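Amino acid ABC transporter, periplasmic amino acid-binding protein (Brucella ovis, PDB 4Z9N) binds glutathione and probably serves as the periplasmic solute receptor that delivers its ligand to an ABC transporter for uptake. Local coordinates at residues D[110-115]-D[207-212]; D[14-19]-D[54-59]; D[237-242]-D[289-294]. All blocks are in the same frame, centred on the assembly; numbering follows the deposited sequence.

Contact 1 (D[110-115]-D[207-212])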
loop_
_atom_site.group_PDB
_atom_site.type_symbol
_atom_site.label_atom_id
_atom_site.label_comp_id
_atom_site.label_asym_id
_atom_site.label_seq_id
_atom_site.Cartn_x
_atom_site.Cartn_y
_atom_site.Cartn_z
ATOM N N ASP D 110 1.215 -6.868 10.558
ATOM C CA ASP D 110 1.144 -7.826 11.662
ATOM C C ASP D 110 -0.218 -8.539 11.645
ATOM O O ASP D 110 -1.031 -8.336 10.738
ATOM C CB ASP D 110 1.359 -7.113 13.000
ATOM C CG ASP D 110 2.048 -7.986 14.030
ATOM O OD1 ASP D 110 2.181 -9.203 13.784
ATOM O OD2 ASP D 110 2.467 -7.440 15.079
ATOM N N GLY D 111 -0.441 -9.402 12.625
ATOM C CA GLY D 111 -1.711 -10.091 12.784
ATOM C C GLY D 111 -1.874 -10.419 14.256
ATOM O O GLY D 111 -0.874 -10.498 14.979
ATOM N N GLN D 112 -3.110 -10.605 14.707
ATOM C CA GLN D 112 -3.364 -10.881 16.130
ATOM C C GLN D 112 -3.087 -12.332 16.502
ATOM O O GLN D 112 -3.442 -13.251 15.754
ATOM C CB GLN D 112 -4.812 -10.533 16.474
ATOM C CG GLN D 112 -5.232 -10.828 17.903
ATOM C CD GLN D 112 -6.582 -10.215 18.216
ATOM O OE1 GLN D 112 -7.092 -9.394 17.450
ATOM N NE2 GLN D 112 -7.177 -10.608 19.346
ATOM N N GLY D 113 -2.461 -12.537 17.663
ATOM C CA GLY D 113 -2.182 -13.871 18.156
ATOM C C GLY D 113 -2.447 -14.001 19.644
ATOM O O GLY D 113 -2.956 -13.067 20.285
ATOM N N PHE D 114 -2.127 -15.175 20.177
ATOM C CA PHE D 114 -2.338 -15.516 21.586
ATOM C C PHE D 114 -1.064 -16.061 22.215
ATOM O O PHE D 114 -0.333 -16.814 21.582
ATOM C CB PHE D 114 -3.449 -16.560 21.733
ATOM C CG PHE D 114 -4.782 -16.081 21.277
ATOM C CD1 PHE D 114 -5.160 -16.211 19.943
ATOM C CD2 PHE D 114 -5.647 -15.470 22.171
ATOM C CE1 PHE D 114 -6.387 -15.760 19.517
ATOM C CE2 PHE D 114 -6.885 -15.008 21.754
ATOM C CZ PHE D 114 -7.253 -15.155 20.421
ATOM N N MET D 115 -0.813 -15.691 23.465
ATOM C CA MET D 115 0.362 -16.183 24.190
ATOM C C MET D 115 -0.061 -16.843 25.499
ATOM O O MET D 115 -0.965 -16.345 26.179
ATOM C CB MET D 115 1.335 -15.037 24.453
ATOM C CG MET D 115 2.655 -15.455 25.102
ATOM S SD MET D 115 3.870 -14.114 25.032
ATOM C CE MET D 115 3.125 -12.918 26.142
ATOM N N ILE D 207 -3.013 -17.031 13.768
ATOM C CA ILE D 207 -3.097 -15.595 13.511
ATOM C C ILE D 207 -4.512 -15.305 13.085
ATOM O O ILE D 207 -4.950 -15.822 12.058
ATOM C CB ILE D 207 -2.098 -15.157 12.442
ATOM C CG1 ILE D 207 -0.675 -15.438 12.926
ATOM C CG2 ILE D 207 -2.332 -13.684 12.052
ATOM C CD1 ILE D 207 0.367 -15.331 11.855
ATOM N N ILE D 208 -5.238 -14.486 13.852
ATOM C CA ILE D 208 -6.677 -14.397 13.648
ATOM C C ILE D 208 -7.138 -13.096 13.001
ATOM O O ILE D 208 -8.335 -12.880 12.873
ATOM C CB ILE D 208 -7.447 -14.605 14.979
ATOM C CG1 ILE D 208 -7.252 -13.419 15.925
ATOM C CG2 ILE D 208 -7.013 -15.908 15.647
ATOM C CD1 ILE D 208 -8.274 -13.364 17.079
ATOM N N SER D 209 -6.210 -12.239 12.585
ATOM C CA SER D 209 -6.607 -10.963 11.980
ATOM C C SER D 209 -5.493 -10.412 11.123
ATOM O O SER D 209 -4.351 -10.853 11.228
ATOM C CB SER D 209 -6.950 -9.940 13.054
ATOM O OG SER D 209 -5.761 -9.532 13.711
ATOM N N LYS D 210 -5.841 -9.440 10.285
ATOM C CA LYS D 210 -4.858 -8.591 9.627
ATOM C C LYS D 210 -4.675 -7.321 10.449
ATOM O O LYS D 210 -5.658 -6.647 10.790
ATOM C CB LYS D 210 -5.311 -8.237 8.207
ATOM C CG LYS D 210 -5.271 -9.420 7.248
ATOM C CD LYS D 210 -5.775 -9.017 5.860
ATOM C CE LYS D 210 -7.295 -8.910 5.860
ATOM N NZ LYS D 210 -7.775 -8.791 4.420
ATOM N N GLU D 211 -3.427 -6.992 10.779
ATOM C CA GLU D 211 -3.148 -5.787 11.560
ATOM C C GLU D 211 -2.018 -4.990 10.919
ATOM O O GLU D 211 -0.862 -5.039 11.356
ATOM C CB GLU D 211 -2.786 -6.126 13.018
ATOM C CG GLU D 211 -3.761 -7.051 13.715
ATOM C CD GLU D 211 -4.977 -6.364 14.340
ATOM O OE1 GLU D 211 -5.082 -5.114 14.335
ATOM O OE2 GLU D 211 -5.843 -7.112 14.856
ATOM N N PRO D 212 -2.337 -4.269 9.839
ATOM C CA PRO D 212 -1.314 -3.423 9.221
ATOM C C PRO D 212 -1.081 -2.137 10.031
ATOM O O PRO D 212 -1.990 -1.307 10.168
ATOM C CB PRO D 212 -1.901 -3.145 7.825
ATOM C CG PRO D 212 -3.418 -3.220 8.045
ATOM C CD PRO D 212 -3.579 -4.340 9.052
#

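Contact 2 (D[14-19]-D[54-59])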
loop_
_atom_site.group_PDB
_atom_site.type_symbol
_atom_site.label_atom_id
_atom_site.label_comp_id
_atom_site.label_asym_id
_atom_site.label_seq_id
_atom_site.Cartn_x
_atom_site.Cartn_y
_atom_site.Cartn_z
ATOM N N ASP D 14 4.513 24.477 10.182
ATOM C CA ASP D 14 4.432 24.635 11.632
ATOM C C ASP D 14 5.505 23.830 12.349
ATOM O O ASP D 14 6.062 24.285 13.344
ATOM C CB ASP D 14 3.045 24.236 12.139
ATOM C CG ASP D 14 1.944 25.110 11.564
ATOM O OD1 ASP D 14 0.773 24.679 11.577
ATOM O OD2 ASP D 14 2.253 26.222 11.097
ATOM N N VAL D 15 5.792 22.637 11.829
ATOM C CA VAL D 15 6.855 21.798 12.366
ATOM C C VAL D 15 8.220 22.493 12.219
ATOM O O VAL D 15 9.009 22.536 13.162
ATOM C CB VAL D 15 6.847 20.402 11.689
ATOM C CG1 VAL D 15 8.150 19.660 11.968
ATOM C CG2 VAL D 15 5.624 19.595 12.156
ATOM N N LYS D 16 8.499 23.053 11.046
ATOM C CA LYS D 16 9.770 23.737 10.854
ATOM C C LYS D 16 9.851 24.983 11.726
ATOM O O LYS D 16 10.899 25.281 12.286
ATOM C CB LYS D 16 9.995 24.107 9.391
ATOM C CG LYS D 16 10.030 22.910 8.471
ATOM C CD LYS D 16 9.902 23.306 7.017
ATOM C CE LYS D 16 11.213 23.834 6.489
ATOM N NZ LYS D 16 11.011 24.768 5.345
ATOM N N ALA D 17 8.735 25.692 11.847
ATOM C CA ALA D 17 8.680 26.892 12.678
ATOM C C ALA D 17 8.954 26.607 14.158
ATOM O O ALA D 17 9.657 27.372 14.807
ATOM C CB ALA D 17 7.336 27.573 12.521
ATOM N N LYS D 18 8.407 25.525 14.711
ATOM C CA LYS D 18 8.634 25.272 16.130
ATOM C C LYS D 18 9.988 24.583 16.323
ATOM O O LYS D 18 10.569 24.626 17.413
ATOM C CB LYS D 18 7.495 24.461 16.745
ATOM C CG LYS D 18 7.385 23.033 16.287
ATOM C CD LYS D 18 6.094 22.394 16.824
ATOM C CE LYS D 18 6.004 20.925 16.403
ATOM N NZ LYS D 18 4.722 20.282 16.814
ATOM N N GLY D 19 10.502 23.986 15.251
ATOM C CA GLY D 19 11.871 23.493 15.225
ATOM C C GLY D 19 12.076 22.049 15.641
ATOM O O GLY D 19 13.200 21.602 15.863
ATOM N N SER D 54 14.552 13.502 10.597
ATOM C CA SER D 54 15.784 13.628 9.809
ATOM C C SER D 54 15.489 14.195 8.426
ATOM O O SER D 54 16.212 15.048 7.930
ATOM C CB SER D 54 16.506 12.285 9.682
ATOM O OG SER D 54 16.675 11.657 10.938
ATOM N N ALA D 55 14.410 13.720 7.813
ATOM C CA ALA D 55 13.966 14.252 6.526
ATOM C C ALA D 55 13.805 15.766 6.534
ATOM O O ALA D 55 14.081 16.443 5.543
ATOM C CB ALA D 55 12.641 13.592 6.121
ATOM N N ILE D 56 13.340 16.295 7.658
ATOM C CA ILE D 56 12.966 17.696 7.748
ATOM C C ILE D 56 14.109 18.547 8.251
ATOM O O ILE D 56 14.391 19.607 7.689
ATOM C CB ILE D 56 11.736 17.879 8.657
ATOM C CG1 ILE D 56 10.535 17.121 8.087
ATOM C CG2 ILE D 56 11.409 19.359 8.849
ATOM C CD1 ILE D 56 9.336 17.084 9.035
ATOM N N PHE D 57 14.757 18.079 9.317
ATOM C CA PHE D 57 15.739 18.884 10.038
ATOM C C PHE D 57 17.176 18.409 9.845
ATOM O O PHE D 57 18.105 19.104 10.234
ATOM C CB PHE D 57 15.415 18.893 11.541
ATOM C CG PHE D 57 14.081 19.490 11.876
ATOM C CD1 PHE D 57 13.877 20.859 11.790
ATOM C CD2 PHE D 57 13.031 18.687 12.300
ATOM C CE1 PHE D 57 12.640 21.415 12.101
ATOM C CE2 PHE D 57 11.801 19.240 12.625
ATOM C CZ PHE D 57 11.602 20.601 12.522
ATOM N N GLY D 58 17.360 17.229 9.257
ATOM C CA GLY D 58 18.689 16.649 9.146
ATOM C C GLY D 58 19.284 16.265 10.492
ATOM O O GLY D 58 20.504 16.200 10.660
ATOM N N ASP D 59 18.405 16.012 11.456
ATOM C CA ASP D 59 18.810 15.722 12.827
ATOM C C ASP D 59 17.728 14.839 13.447
ATOM O O ASP D 59 16.637 15.314 13.706
ATOM C CB ASP D 59 18.990 17.031 13.615
ATOM C CG ASP D 59 19.464 16.817 15.052
ATOM O OD1 ASP D 59 19.403 15.681 15.568
ATOM O OD2 ASP D 59 19.892 17.814 15.681
#

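Contact 3 (D[237-242]-D[289-294])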
loop_
_atom_site.group_PDB
_atom_site.type_symbol
_atom_site.label_atom_id
_atom_site.label_comp_id
_atom_site.label_asym_id
_atom_site.label_seq_id
_atom_site.Cartn_x
_atom_site.Cartn_y
_atom_site.Cartn_z
ATOM N N ASN D 237 12.972 2.103 -0.478
ATOM C CA ASN D 237 13.796 2.164 -1.687
ATOM C C ASN D 237 15.284 2.041 -1.352
ATOM O O ASN D 237 16.019 1.334 -2.050
ATOM C CB ASN D 237 13.534 3.460 -2.476
ATOM C CG ASN D 237 12.371 3.332 -3.450
ATOM O OD1 ASN D 237 12.521 2.797 -4.549
ATOM N ND2 ASN D 237 11.199 3.816 -3.045
ATOM N N ALA D 238 15.715 2.716 -0.289
ATOM C CA ALA D 238 17.119 2.679 0.109
ATOM C C ALA D 238 17.544 1.253 0.433
ATOM O O ALA D 238 18.610 0.807 -0.003
ATOM C CB ALA D 238 17.373 3.593 1.299
ATOM N N GLU D 239 16.709 0.517 1.158
ATOM C CA GLU D 239 17.083 -0.864 1.454
ATOM C C GLU D 239 17.164 -1.663 0.155
ATOM O O GLU D 239 18.135 -2.393 -0.071
ATOM C CB GLU D 239 16.117 -1.551 2.426
ATOM C CG GLU D 239 16.641 -2.944 2.799
ATOM C CD GLU D 239 15.678 -3.804 3.587
ATOM O OE1 GLU D 239 14.469 -3.475 3.670
ATOM O OE2 GLU D 239 16.155 -4.823 4.144
ATOM N N GLU D 240 16.166 -1.507 -0.710
ATOM C CA GLU D 240 16.155 -2.228 -1.988
ATOM C C GLU D 240 17.424 -1.957 -2.816
ATOM O O GLU D 240 17.936 -2.851 -3.516
ATOM C CB GLU D 240 14.908 -1.859 -2.811
ATOM C CG GLU D 240 14.764 -2.723 -4.073
ATOM C CD GLU D 240 13.619 -2.286 -4.981
ATOM O OE1 GLU D 240 12.639 -1.711 -4.470
ATOM O OE2 GLU D 240 13.725 -2.511 -6.209
ATOM N N TYR D 241 17.951 -0.737 -2.717
ATOM C CA TYR D 241 19.118 -0.355 -3.503
ATOM C C TYR D 241 20.439 -0.530 -2.738
ATOM O O TYR D 241 21.489 -0.143 -3.231
ATOM C CB TYR D 241 18.995 1.095 -3.987
ATOM C CG TYR D 241 17.789 1.412 -4.860
ATOM C CD1 TYR D 241 17.091 0.418 -5.526
ATOM C CD2 TYR D 241 17.363 2.724 -5.026
ATOM C CE1 TYR D 241 15.996 0.726 -6.335
ATOM C CE2 TYR D 241 16.276 3.038 -5.829
ATOM C CZ TYR D 241 15.595 2.035 -6.481
ATOM O OH TYR D 241 14.508 2.354 -7.277
ATOM N N GLY D 242 20.390 -1.138 -1.558
ATOM C CA GLY D 242 21.597 -1.413 -0.791
ATOM C C GLY D 242 22.269 -0.176 -0.211
ATOM O O GLY D 242 23.492 -0.159 -0.000
ATOM N N VAL D 289 18.899 7.403 10.541
ATOM C CA VAL D 289 18.328 6.174 11.099
ATOM C C VAL D 289 18.679 4.914 10.291
ATOM O O VAL D 289 18.351 3.805 10.711
ATOM C CB VAL D 289 16.789 6.295 11.226
ATOM C CG1 VAL D 289 16.399 7.394 12.249
ATOM C CG2 VAL D 289 16.161 6.558 9.864
ATOM N N GLY D 290 19.344 5.075 9.152
ATOM C CA GLY D 290 19.622 3.949 8.272
ATOM C C GLY D 290 18.400 3.570 7.446
ATOM O O GLY D 290 17.377 4.254 7.511
ATOM N N ASN D 291 18.482 2.486 6.672
ATOM C CA ASN D 291 17.337 2.114 5.826
ATOM C C ASN D 291 16.317 1.254 6.589
ATOM O O ASN D 291 16.509 0.942 7.771
ATOM C CB ASN D 291 17.802 1.400 4.532
ATOM C CG ASN D 291 18.411 0.012 4.776
ATOM O OD1 ASN D 291 17.894 -0.804 5.544
ATOM N ND2 ASN D 291 19.505 -0.272 4.070
ATOM N N TYR D 292 15.243 0.865 5.907
ATOM C CA TYR D 292 14.170 0.094 6.540
ATOM C C TYR D 292 14.692 -1.176 7.225
ATOM O O TYR D 292 14.294 -1.497 8.338
ATOM C CB TYR D 292 13.106 -0.299 5.512
ATOM C CG TYR D 292 11.962 -1.066 6.125
ATOM C CD1 TYR D 292 10.876 -0.399 6.689
ATOM C CD2 TYR D 292 11.956 -2.454 6.145
ATOM C CE1 TYR D 292 9.818 -1.096 7.251
ATOM C CE2 TYR D 292 10.901 -3.161 6.721
ATOM C CZ TYR D 292 9.840 -2.476 7.265
ATOM O OH TYR D 292 8.798 -3.194 7.820
ATOM N N GLY D 293 15.570 -1.904 6.536
ATOM C CA GLY D 293 16.079 -3.157 7.069
ATOM C C GLY D 293 16.916 -2.932 8.305
ATOM O O GLY D 293 16.909 -3.737 9.243
ATOM N N GLU D 294 17.662 -1.829 8.303
ATOM C CA GLU D 294 18.478 -1.493 9.451
ATOM C C GLU D 294 17.617 -1.143 10.664
ATOM O O GLU D 294 17.958 -1.522 11.788
ATOM C CB GLU D 294 19.426 -0.351 9.114
ATOM C CG GLU D 294 20.426 -0.694 8.009
ATOM C CD GLU D 294 21.462 0.384 7.852
ATOM O OE1 GLU D 294 22.525 0.297 8.527
ATOM O OE2 GLU D 294 21.219 1.323 7.068
#

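Contact 1 (D[110-115]-D[207-212])
Asp110 and Glu211 form an antiparallel hydrogen-bonded pair, each backbone giving its N-H to the carbonyl of the other. Glu211 N lies 2.7 Å from Asp110 O, and in the return bond Asp110 N is 2.9 Å from Glu211 O; both donors stand well above the plane of the carbonyl they meet. One step further the backbone ladder is interrupted, and a side chain takes over: Gln112 N donates to Ser209 OG at 3.0 Å. A chi1 of 71° sets this OG between the backbone N and carbonyl carbon of its own residue, where it can also hand its hydrogen to Glu211 OE2, 2.7 Å away on the anti side of the carboxylate. The serine thus joins the backbone of one segment to the acid of the other. Beyond it a single further backbone bond runs from Ile208 N to Gln112 O, 2.9 Å long, fairly straight (161° at the hydrogen) and in the plane of the carbonyl. Between these grips Gly111 CA comes within 3.2 Å of Ser209 O, so the two backbones meet closely there. The extended Gln112 side chain crosses Ile208 obliquely, with CB, CG and CD against the CG1–CD1 branch. Ile208 CD1 reaches on to Phe114 CE1 at 3.9 Å, while Ile208 CG2 meets the ring at its edge.

In the next shell, the Gln112 amide is bonded to Asn146, Thr143 O and Thr182, and Glu211 OE1 to Thr90 and Thr142; Glu211 also touches the bound glutathione. Lys210 turns away to a salt bridge with Glu240 of the second subunit. Strands 101-117 and 211-218 run antiparallel here, with helix 142-153 packed on Gln112, Phe114, Ile208 and Ser209, and helix 185-192 touching Asp110 and Ile207.

Contact 2 (D[14-19]-D[54-59])
Phe57 carries its CG anti to its own carbonyl carbon (chi1 -62°), and Val15 holds CG1 anti to its backbone N (chi1 165°); with these settings the phenyl ring and the valine methyl meet between the two helix ends. Val15 CG1 touches the far end of the ring, 3.6 Å from Phe57 CZ, the two side chains crossing obliquely. The same CZ lies 3.3 Å from Val15 O, which sits at the edge of the ring and in its plane, where the weakly positive rim hydrogens can face a carbonyl oxygen. That oxygen already accepts the helical bond from Gly19 N, at 2.9 Å, so the ring edge is an additional neighbour.

Each face of the Phe57 ring has a neighbour. Ile56 CG2, from the preceding residue, lies over the centre of one face, 3.7 Å above the plane. Gly19 O stands over the opposite face, offset toward the rim, and Gly19 C approaches to 3.5 Å from Phe57 CZ. The same Ile56 CG2, above the ring, also meets Lys16 CG at 3.8 Å, beyond which the lysine chain bends at chi3 and the amino group departs from the contact. Ile56 CD1 makes a looser contact with Val15 CG1. Trp224 of helix 222-240 packs on both Val15 and Ile56.

Gly19 and Gly58 each take positive phi directly after their helix, so two helix C-terminal ends are brought together by this largely apolar contact. Helix 11-18 leads into strand 21-25, and helix 44-57 into strand 63-67; these two strands are parallel neighbours in one sheet. Helix 44-57 therefore belongs to a beta-alpha-beta crossover, the building unit of the alpha/beta lobes of periplasmic binding proteins, and helix 11-18 packs beside its end.

Contact 3 (D[237-242]-D[289-294])
The capping box of Asn291 and Glu294, which starts helix 292-299, packs against Glu239 in the last turn of helix 222-240. Glu239 CB lies 3.6 Å from Asn291 CG, the two side chains crossing at about a right angle. Alongside, Ala238 CB meets Asn291 CB at 3.9 Å. Within the box, Glu294 N donates to Asn291 OD1 at 3.0 Å, Gly293 N adds a weak bond to the same oxygen, and Asn291 N donates to Glu294 OE2, also at 3.0 Å. The other helix closes with a Schellman motif: Gly242, at positive phi, gives its N-H to Glu239 O, and Ile243 N bonds to Ala238 O. Asn291 ND2 then bonds to Ile243 O, so one asparagine caps the second helix and holds the chain leaving the first. Glu239 stands extended, CG anti to its backbone N (chi1 -174°). Its OE1 sits at the edge of the Tyr292 ring, 3.7 Å from CD2, and its OE2 lies 3.4 Å from Gly293 CA. This places the carboxylate by the first turn of helix 292-299, where the helix dipole may favour its negative charge; a salt bridge to Arg310 and a bond to Gln315 hold it.

In the fold
Along the chain contact 2 comes first, then contact 1, then contact 3. Contacts 1 and 2 lie on opposite sides of the chain's centre, 35 Å apart between centres; contact 3 is 26 Å from contact 1 and 22 Å from contact 2. Helix 222-240 follows strand 211-218 of contact 1, packs on contact 2 near its start and ends in contact 3. Helix 44-57 likewise joins contacts 2 and 3, touching Val289 and Tyr292. Contact 1 thus borders the glutathione pocket through Glu211, while contacts 2 and 3 pack helices together away from it. Contacts 1 and 3 both reach the second subunit: Lys210 of one chain meets Glu240 and Asn237 of the other.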